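Local coordinates for extracellular solute-binding protein, family 5 (Chelativorans sp., PDB 6WM6) that binds EDTA and other aminopolycarboxylates in the periplasm, probably to hand them to an ABC transporter for uptake, at residues R56-W61 and R74-P79; F187-P192 and N548-A553. One frame throughout, in Å; residues are numbered along the deposited sequence.

Interaction 1 (R56-W61 and R74-P79); sequences RDITNW and RTVTLP. With SO4 (sulfate ion), chain B.
W61 and I58 come from the loop that follows strand 49-54 and meet V76 and T77 of helix 71-77. The indole rim does most of the touching: W61 CZ3 lies 3.9 Å from V76 CG1, while T77 CG2 sits at the ring edge, near the ring plane, 4.0 Å from W61 CE3. Over one face of the indole, above its centre, rests I58 CG2, so I58 and W61 pack on each other as well as on the helix. I58 then sends CD1 to V76 CG2, 4.2 Å away, and the two V76 methyls are divided, CG1 to W61 and CG2 to I58. The whole patch backs onto the four-stranded mixed sheet of this periplasmic binding protein: F227 meets the W61 ring edge-to-face, and V76 also touches V233 and F254. With chi1 at 64°, T77 directs OG1 back to V73 O in its own helix and leaves CG2 facing W61, 3.7 Å from W61 O. A water bridges the two segments, donating to W61 O at 2.8 Å and to T77 OG1 at 2.9 Å. Farther out, R56 NH2 makes a weak hydrogen bond to O2 of a sulfate, probably from the crystallisation liquor, that Y460 OH and A71 N also bind.

Interaction 2 (F187-P192 and N548-A553); sequences FMFLYP and NQLGPA. With EDO (1,2-ethanediol), chain I; SO4 (sulfate ion), chain C; EDO (1,2-ethanediol), chain G.
L550 reaches across to M188 and F189, and its side chain carries the whole of this small contact. From CB, the chain turns with CG beside the backbone N (chi1 -82°), and the fork at CG then divides the work. L550 CD1 goes to both partners, 4.1 Å from M188 SD and 4.1 Å from F189 CZ, coming obliquely to the phenyl ring. L550 CD2 also touches the sulfur, and lies 3.7 Å from C2 of a 1,2-ethanediol probably left by the crystallisation liquor. M188 has its CG anti to the backbone N (chi1 -167°), which carries SD out to the leucine; on the way CG lies over one face of the F189 ring, offset toward the rim, so M188 and F189 pack on each other as they meet the leucine. The contact joins the loop before helix 193-196 to the loop between strands 540-541 and 560-561, and the L550 side chain also touches M86 and V87 of strand 85-87. The backbone of its loop is shaped by an Asx turn: N548 OD1 accepts from L550 N at 2.9 Å in the carbonyl plane, and more weakly from G551 N. Next to the leucine, Q549 uses both ends of its amide, OE1 taking the bond from the diol O2 at 2.8 Å and NE2 giving a nearly straight one, 171°, to O1 of a sulfate, probably of the same origin, at 3.0 Å. With an alanine here the amide is gone, and the diol hydroxyl and the sulfate oxygen would probably each lose a hydrogen-bonding mate. That sulfate is also held by R480 NH1.

In the fold
Reading from the N terminus, the chain leaves strand 49-54, passes through 56-61 and returns in helix 71-77, so interaction 1 closes a short loop of twelve intervening residues against the four-stranded mixed sheet. Interaction 2 opens only afterwards: 187-192, between strand 171-176 and helix 193-196, waits for 548-553, near the C-terminal end, and so spans 355 residues. The two are in series, neither nested nor crossed. Their centres nevertheless lie 11 Å apart and they touch directly: R74 NH1 is 2.9 Å from Q549 O, a probable hydrogen bond, while L78 packs on L550 and A553. Helix 71-77 thus joins the early loop to the late C-terminal loop.

Interaction 1 (R56-W61 and R74-P79)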
ATOM      1  N   ARG A  56       9.157  10.267   6.948  1.00 28.14           N
ATOM      2  CA  ARG A  56       8.812  10.093   8.351  1.00 25.78           C
ATOM      3  C   ARG A  56      10.067   9.762   9.154  1.00 26.93           C
ATOM      4  O   ARG A  56      11.003   9.131   8.641  1.00 25.66           O
ATOM      5  CB  ARG A  56       7.818   8.933   8.556  1.00 27.68           C
ATOM      6  CG  ARG A  56       6.532   9.000   7.758  1.00 32.32           C
ATOM      7  CD  ARG A  56       5.765   7.688   7.926  1.00 42.39           C
ATOM      8  NE  ARG A  56       4.506   7.653   7.192  1.00 48.33           N
ATOM      9  CZ  ARG A  56       3.331   8.023   7.695  1.00 53.77           C
ATOM     10  NH1 ARG A  56       3.240   8.469   8.940  1.00 52.47           N
ATOM     11  NH2 ARG A  56       2.241   7.945   6.945  1.00 58.93           N
ATOM     12  N   ASP A  57      10.080  10.170  10.425  1.00 28.66           N
ATOM     13  CA  ASP A  57      11.077   9.660  11.352  1.00 25.36           C
ATOM     14  C   ASP A  57      10.791   8.185  11.637  1.00 26.72           C
ATOM     15  O   ASP A  57       9.689   7.687  11.390  1.00 30.19           O
ATOM     16  CB  ASP A  57      11.053  10.468  12.651  1.00 30.13           C
ATOM     17  CG  ASP A  57      12.232  10.164  13.577  1.00 29.83           C
ATOM     18  OD1 ASP A  57      13.265   9.627  13.138  1.00 29.45           O
ATOM     19  OD2 ASP A  57      12.128  10.480  14.790  1.00 36.22           O
ATOM     20  N   ILE A  58      11.805   7.475  12.124  1.00 27.33           N
ATOM     21  CA  ILE A  58      11.671   6.064  12.475  1.00 24.50           C
ATOM     22  C   ILE A  58      11.566   5.970  13.996  1.00 24.70           C
ATOM     23  O   ILE A  58      12.553   6.186  14.712  1.00 25.90           O
ATOM     24  CB  ILE A  58      12.864   5.228  11.991  1.00 24.64           C
ATOM     25  CG1 ILE A  58      13.148   5.445  10.505  1.00 31.78           C
ATOM     26  CG2 ILE A  58      12.603   3.748  12.295  1.00 27.22           C
ATOM     27  CD1 ILE A  58      12.049   5.003   9.598  1.00 39.28           C
ATOM     28  N   THR A  59      10.381   5.625  14.496  1.00 25.99           N
ATOM     29  CA  THR A  59      10.187   5.337  15.912  1.00 27.16           C
ATOM     30  C   THR A  59       9.815   3.888  16.170  1.00 25.73           C
ATOM     31  O   THR A  59       9.772   3.471  17.330  1.00 29.41           O
ATOM     32  CB  THR A  59       9.100   6.250  16.507  1.00 25.07           C
ATOM     33  OG1 THR A  59       7.903   6.126  15.743  1.00 32.89           O
ATOM     34  CG2 THR A  59       9.579   7.696  16.474  1.00 33.60           C
ATOM     35  N   ASN A  60       9.569   3.118  15.121  1.00 22.78           N
ATOM     36  CA  ASN A  60       9.219   1.704  15.207  1.00 23.99           C
ATOM     37  C   ASN A  60       9.888   1.041  14.012  1.00 20.55           C
ATOM     38  O   ASN A  60       9.718   1.492  12.882  1.00 21.57           O
ATOM     39  CB  ASN A  60       7.693   1.531  15.168  1.00 22.96           C
ATOM     40  CG  ASN A  60       7.256   0.094  15.401  1.00 21.27           C
ATOM     41  OD1 ASN A  60       7.726  -0.840  14.725  1.00 22.23           O
ATOM     42  ND2 ASN A  60       6.332  -0.095  16.316  1.00 23.97           N
ATOM     43  N   TRP A  61      10.671  -0.003  14.274  1.00 19.78           N
ATOM     44  CA  TRP A  61      11.499  -0.651  13.285  1.00 18.39           C
ATOM     45  C   TRP A  61      10.886  -1.946  12.779  1.00 18.76           C
ATOM     46  O   TRP A  61      11.530  -2.648  11.994  1.00 20.20           O
ATOM     47  CB  TRP A  61      12.884  -0.943  13.863  1.00 19.81           C
ATOM     48  CG  TRP A  61      13.652   0.297  14.127  1.00 20.10           C
ATOM     49  CD1 TRP A  61      13.635   1.042  15.272  1.00 21.48           C
ATOM     50  CD2 TRP A  61      14.553   0.940  13.226  1.00 18.80           C
ATOM     51  NE1 TRP A  61      14.471   2.123  15.129  1.00 22.88           N
ATOM     52  CE2 TRP A  61      15.041   2.083  13.882  1.00 20.46           C
ATOM     53  CE3 TRP A  61      14.991   0.667  11.925  1.00 20.65           C
ATOM     54  CZ2 TRP A  61      15.954   2.949  13.280  1.00 22.88           C
ATOM     55  CZ3 TRP A  61      15.892   1.524  11.339  1.00 22.43           C
ATOM     56  CH2 TRP A  61      16.363   2.653  12.013  1.00 22.47           C
ATOM     57  N   ARG A  74       8.944   0.285   5.875  1.00 17.64           N
ATOM     58  CA  ARG A  74       9.132  -0.793   4.911  1.00 17.04           C
ATOM     59  C   ARG A  74      10.363  -0.525   4.058  1.00 17.35           C
ATOM     60  O   ARG A  74      11.196  -1.418   3.853  1.00 18.44           O
ATOM     61  CB  ARG A  74       7.862  -0.928   4.063  1.00 19.28           C
ATOM     62  CG  ARG A  74       7.640  -2.308   3.490  1.00 20.15           C
ATOM     63  CD  ARG A  74       6.261  -2.449   2.828  1.00 20.56           C
ATOM     64  NE  ARG A  74       5.168  -2.204   3.762  1.00 20.42           N
ATOM     65  CZ  ARG A  74       4.318  -1.188   3.704  1.00 20.34           C
ATOM     66  NH1 ARG A  74       4.390  -0.280   2.759  1.00 23.14           N
ATOM     67  NH2 ARG A  74       3.382  -1.088   4.635  1.00 22.94           N
ATOM     68  N   THR A  75      10.497   0.698   3.544  1.00 17.41           N
ATOM     69  CA  THR A  75      11.639   1.058   2.704  1.00 16.88           C
ATOM     70  C   THR A  75      12.958   0.921   3.455  1.00 17.95           C
ATOM     71  O   THR A  75      13.929   0.362   2.934  1.00 18.11           O
ATOM     72  CB  THR A  75      11.449   2.485   2.176  1.00 17.13           C
ATOM     73  OG1 THR A  75      10.348   2.477   1.256  1.00 18.10           O
ATOM     74  CG2 THR A  75      12.671   2.999   1.437  1.00 19.22           C
ATOM     75  N   VAL A  76      13.015   1.429   4.679  1.00 17.56           N
ATOM     76  CA  VAL A  76      14.272   1.457   5.424  1.00 17.97           C
ATOM     77  C   VAL A  76      14.696   0.074   5.888  1.00 18.02           C
ATOM     78  O   VAL A  76      15.886  -0.188   6.065  1.00 19.00           O
ATOM     79  CB  VAL A  76      14.139   2.441   6.598  1.00 18.82           C
ATOM     80  CG1 VAL A  76      15.308   2.330   7.536  1.00 24.98           C
ATOM     81  CG2 VAL A  76      14.009   3.863   6.071  1.00 20.72           C
ATOM     82  N   THR A  77      13.755  -0.833   6.132  1.00 16.64           N
ATOM     83  CA  THR A  77      14.095  -2.164   6.642  1.00 17.48           C
ATOM     84  C   THR A  77      14.102  -3.244   5.570  1.00 17.12           C
ATOM     85  O   THR A  77      14.633  -4.331   5.832  1.00 17.45           O
ATOM     86  CB  THR A  77      13.244  -2.592   7.856  1.00 18.12           C
ATOM     87  OG1 THR A  77      11.853  -2.732   7.529  1.00 18.15           O
ATOM     88  CG2 THR A  77      13.393  -1.597   9.001  1.00 18.54           C
ATOM     89  N   LEU A  78      13.581  -2.983   4.373  1.00 17.22           N
ATOM     90  CA  LEU A  78      13.737  -3.952   3.283  1.00 16.50           C
ATOM     91  C   LEU A  78      15.178  -4.397   3.066  1.00 16.19           C
ATOM     92  O   LEU A  78      15.386  -5.590   2.755  1.00 17.94           O
ATOM     93  CB  LEU A  78      13.103  -3.442   1.979  1.00 17.97           C
ATOM     94  CG  LEU A  78      11.628  -3.754   1.815  1.00 18.99           C
ATOM     95  CD1 LEU A  78      11.067  -2.917   0.674  1.00 18.39           C
ATOM     96  CD2 LEU A  78      11.354  -5.236   1.588  1.00 22.70           C
ATOM     97  N   PRO A  79      16.195  -3.542   3.219  1.00 16.19           N
ATOM     98  CA  PRO A  79      17.584  -3.999   3.020  1.00 17.03           C
ATOM     99  C   PRO A  79      18.106  -4.931   4.086  1.00 16.41           C
ATOM    100  O   PRO A  79      19.169  -5.520   3.867  1.00 17.97           O
ATOM    101  CB  PRO A  79      18.389  -2.694   2.998  1.00 18.24           C
ATOM    102  CG  PRO A  79      17.375  -1.642   2.610  1.00 18.00           C
ATOM    103  CD  PRO A  79      16.108  -2.083   3.314  1.00 17.39           C
TER
HETATM  104  S   SO4 B 601       1.333   4.522   4.000  1.00 32.09           S
HETATM  105  O1  SO4 B 601       2.468   3.657   3.666  1.00 41.88           O
HETATM  106  O2  SO4 B 601       1.833   5.819   4.424  1.00 49.20           O
HETATM  107  O3  SO4 B 601       0.461   4.682   2.804  1.00 27.08           O
HETATM  108  O4  SO4 B 601       0.575   3.908   5.085  1.00 60.49           O
HETATM  109  O   HOH W   1      10.767  -4.163   9.802  1.00 18.65           O

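Interaction 2 (F187-P192 and N548-A553)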
ATOM      1  N   PHE A 187       5.094 -14.906   5.334  1.00 16.29           N
ATOM      2  CA  PHE A 187       6.529 -14.896   5.600  1.00 15.46           C
ATOM      3  C   PHE A 187       7.264 -13.899   4.705  1.00 17.11           C
ATOM      4  O   PHE A 187       8.396 -14.140   4.279  1.00 16.80           O
ATOM      5  CB  PHE A 187       7.123 -16.306   5.492  1.00 16.94           C
ATOM      6  CG  PHE A 187       6.380 -17.316   6.300  1.00 16.55           C
ATOM      7  CD1 PHE A 187       6.502 -17.348   7.675  1.00 17.96           C
ATOM      8  CD2 PHE A 187       5.549 -18.206   5.693  1.00 17.32           C
ATOM      9  CE1 PHE A 187       5.809 -18.275   8.435  1.00 17.83           C
ATOM     10  CE2 PHE A 187       4.847 -19.144   6.443  1.00 18.50           C
ATOM     11  CZ  PHE A 187       4.974 -19.155   7.815  1.00 18.26           C
ATOM     12  N   MET A 188       6.643 -12.747   4.435  1.00 16.35           N
ATOM     13  CA  MET A 188       7.286 -11.728   3.623  1.00 17.07           C
ATOM     14  C   MET A 188       8.304 -10.933   4.422  1.00 17.28           C
ATOM     15  O   MET A 188       9.106 -10.194   3.828  1.00 17.63           O
ATOM     16  CB  MET A 188       6.262 -10.803   2.968  1.00 17.98           C
ATOM     17  CG  MET A 188       6.873  -9.922   1.877  1.00 17.27           C
ATOM     18  SD  MET A 188       5.690  -9.038   0.849  1.00 20.35           S
ATOM     19  CE  MET A 188       4.986 -10.380  -0.079  1.00 20.84           C
ATOM     20  N   PHE A 189       8.269 -11.028   5.748  1.00 16.70           N
ATOM     21  CA  PHE A 189       9.195 -10.313   6.611  1.00 16.94           C
ATOM     22  C   PHE A 189       9.586 -11.264   7.727  1.00 20.57           C
ATOM     23  O   PHE A 189       8.745 -11.611   8.565  1.00 25.49           O
ATOM     24  CB  PHE A 189       8.558  -9.051   7.184  1.00 19.40           C
ATOM     25  CG  PHE A 189       8.010  -8.129   6.128  1.00 18.45           C
ATOM     26  CD1 PHE A 189       8.832  -7.259   5.457  1.00 21.48           C
ATOM     27  CD2 PHE A 189       6.665  -8.173   5.824  1.00 21.30           C
ATOM     28  CE1 PHE A 189       8.306  -6.430   4.455  1.00 22.80           C
ATOM     29  CE2 PHE A 189       6.138  -7.338   4.827  1.00 23.19           C
ATOM     30  CZ  PHE A 189       6.971  -6.479   4.162  1.00 23.56           C
ATOM     31  N   LEU A 190      10.835 -11.712   7.741  1.00 17.23           N
ATOM     32  CA  LEU A 190      11.337 -12.627   8.753  1.00 17.49           C
ATOM     33  C   LEU A 190      12.309 -11.910   9.683  1.00 17.04           C
ATOM     34  O   LEU A 190      13.101 -11.074   9.243  1.00 18.32           O
ATOM     35  CB  LEU A 190      12.041 -13.825   8.098  1.00 18.76           C
ATOM     36  CG  LEU A 190      11.130 -14.752   7.306  1.00 17.94           C
ATOM     37  CD1 LEU A 190      11.945 -15.758   6.523  1.00 25.34           C
ATOM     38  CD2 LEU A 190      10.177 -15.465   8.253  1.00 20.01           C
ATOM     39  N   TYR A 191      12.254 -12.264  10.969  1.00 17.86           N
ATOM     40  CA  TYR A 191      13.040 -11.664  12.036  1.00 17.71           C
ATOM     41  C   TYR A 191      13.865 -12.738  12.730  1.00 18.48           C
ATOM     42  O   TYR A 191      13.491 -13.919  12.751  1.00 18.55           O
ATOM     43  CB  TYR A 191      12.117 -10.919  13.014  1.00 19.29           C
ATOM     44  CG  TYR A 191      11.410  -9.791  12.297  1.00 19.12           C
ATOM     45  CD1 TYR A 191      12.011  -8.541  12.177  1.00 19.69           C
ATOM     46  CD2 TYR A 191      10.187  -9.981  11.664  1.00 21.22           C
ATOM     47  CE1 TYR A 191      11.412  -7.514  11.487  1.00 20.04           C
ATOM     48  CE2 TYR A 191       9.570  -8.943  10.962  1.00 20.21           C
ATOM     49  CZ  TYR A 191      10.194  -7.715  10.883  1.00 19.23           C
ATOM     50  OH  TYR A 191       9.609  -6.672  10.157  1.00 20.27           O
ATOM     51  N   PRO A 192      15.012 -12.368  13.322  1.00 17.53           N
ATOM     52  CA  PRO A 192      15.902 -13.394  13.891  1.00 18.88           C
ATOM     53  C   PRO A 192      15.403 -13.950  15.223  1.00 20.04           C
ATOM     54  O   PRO A 192      15.565 -13.327  16.293  1.00 20.04           O
ATOM     55  CB  PRO A 192      17.235 -12.652  14.037  1.00 19.19           C
ATOM     56  CG  PRO A 192      16.823 -11.211  14.224  1.00 18.33           C
ATOM     57  CD  PRO A 192      15.643 -11.037  13.298  1.00 20.05           C
ATOM     58  N   ASN A 548       4.004  -0.083  -5.870  1.00 15.88           N
ATOM     59  CA  ASN A 548       3.181  -0.874  -4.986  1.00 14.80           C
ATOM     60  C   ASN A 548       3.689  -0.652  -3.565  1.00 16.06           C
ATOM     61  O   ASN A 548       4.627   0.111  -3.335  1.00 16.06           O
ATOM     62  CB  ASN A 548       3.215  -2.336  -5.376  1.00 15.18           C
ATOM     63  CG  ASN A 548       4.619  -2.861  -5.462  1.00 16.67           C
ATOM     64  OD1 ASN A 548       5.333  -2.883  -4.442  1.00 16.66           O
ATOM     65  ND2 ASN A 548       5.052  -3.257  -6.646  1.00 16.35           N
ATOM     66  N   GLN A 549       3.061  -1.317  -2.585  1.00 15.31           N
ATOM     67  CA  GLN A 549       3.424  -1.046  -1.200  1.00 15.83           C
ATOM     68  C   GLN A 549       4.855  -1.402  -0.867  1.00 16.22           C
ATOM     69  O   GLN A 549       5.407  -0.858   0.091  1.00 17.75           O
ATOM     70  CB  GLN A 549       2.497  -1.776  -0.248  1.00 18.14           C
ATOM     71  CG  GLN A 549       1.106  -1.187  -0.226  1.00 18.57           C
ATOM     72  CD  GLN A 549       0.290  -1.703   0.946  1.00 20.70           C
ATOM     73  OE1 GLN A 549      -0.239  -2.802   0.906  1.00 22.64           O
ATOM     74  NE2 GLN A 549       0.225  -0.909   1.997  1.00 20.25           N
ATOM     75  N   LEU A 550       5.459  -2.336  -1.584  1.00 16.11           N
ATOM     76  CA  LEU A 550       6.839  -2.713  -1.264  1.00 16.18           C
ATOM     77  C   LEU A 550       7.809  -1.621  -1.691  1.00 16.08           C
ATOM     78  O   LEU A 550       8.717  -1.257  -0.927  1.00 17.33           O
ATOM     79  CB  LEU A 550       7.192  -4.080  -1.846  1.00 17.35           C
ATOM     80  CG  LEU A 550       6.722  -5.268  -1.018  1.00 17.17           C
ATOM     81  CD1 LEU A 550       7.549  -5.419   0.249  1.00 19.71           C
ATOM     82  CD2 LEU A 550       5.246  -5.213  -0.666  1.00 19.52           C
ATOM     83  N   GLY A 551       7.658  -1.093  -2.891  1.00 16.04           N
ATOM     84  CA  GLY A 551       8.337   0.123  -3.272  1.00 16.03           C
ATOM     85  C   GLY A 551       9.747  -0.080  -3.813  1.00 14.84           C
ATOM     86  O   GLY A 551      10.242  -1.219  -3.941  1.00 15.05           O
ATOM     87  N   PRO A 552      10.419   1.034  -4.144  1.00 15.91           N
ATOM     88  CA  PRO A 552      11.707   0.969  -4.858  1.00 15.50           C
ATOM     89  C   PRO A 552      12.814   0.248  -4.133  1.00 15.66           C
ATOM     90  O   PRO A 552      13.758  -0.207  -4.792  1.00 16.78           O
ATOM     91  CB  PRO A 552      12.064   2.445  -5.105  1.00 17.82           C
ATOM     92  CG  PRO A 552      10.779   3.187  -4.978  1.00 24.26           C
ATOM     93  CD  PRO A 552       9.884   2.410  -4.032  1.00 17.36           C
ATOM     94  N   ALA A 553      12.778   0.139  -2.814  1.00 15.54           N
ATOM     95  CA  ALA A 553      13.819  -0.558  -2.084  1.00 15.64           C
ATOM     96  C   ALA A 553      13.674  -2.066  -2.103  1.00 15.99           C
ATOM     97  O   ALA A 553      14.383  -2.765  -1.360  1.00 17.10           O
ATOM     98  CB  ALA A 553      13.930  -0.023  -0.645  1.00 17.28           C
TER
HETATM   99  C1  EDO I 608       1.330  -7.177  -0.883  1.00 44.16           C
HETATM  100  O1  EDO I 608       0.212  -7.653  -1.639  1.00 28.79           O
HETATM  101  C2  EDO I 608       1.624  -5.729  -1.251  1.00 46.16           C
HETATM  102  O2  EDO I 608       0.547  -4.865  -0.856  1.00 24.07           O
HETATM  103  S   SO4 C 602      -2.420  -0.535   4.784  1.00 23.24           S
HETATM  104  O1  SO4 C 602      -1.334  -1.472   4.492  1.00 31.75           O
HETATM  105  O2  SO4 C 602      -1.934   0.455   5.741  1.00 51.60           O
HETATM  106  O3  SO4 C 602      -2.808   0.158   3.552  1.00 30.23           O
HETATM  107  O4  SO4 C 602      -3.543  -1.262   5.357  1.00 39.57           O
HETATM  108  C1  EDO G 606      16.028  -5.792  -0.650  1.00 23.86           C
HETATM  109  O1  EDO G 606      16.343  -4.402  -0.573  1.00 17.92           O
HETATM  110  C2  EDO G 606      17.295  -6.624  -0.873  1.00 24.93           C
HETATM  111  O2  EDO G 606      17.840  -6.456  -2.213  1.00 18.69           O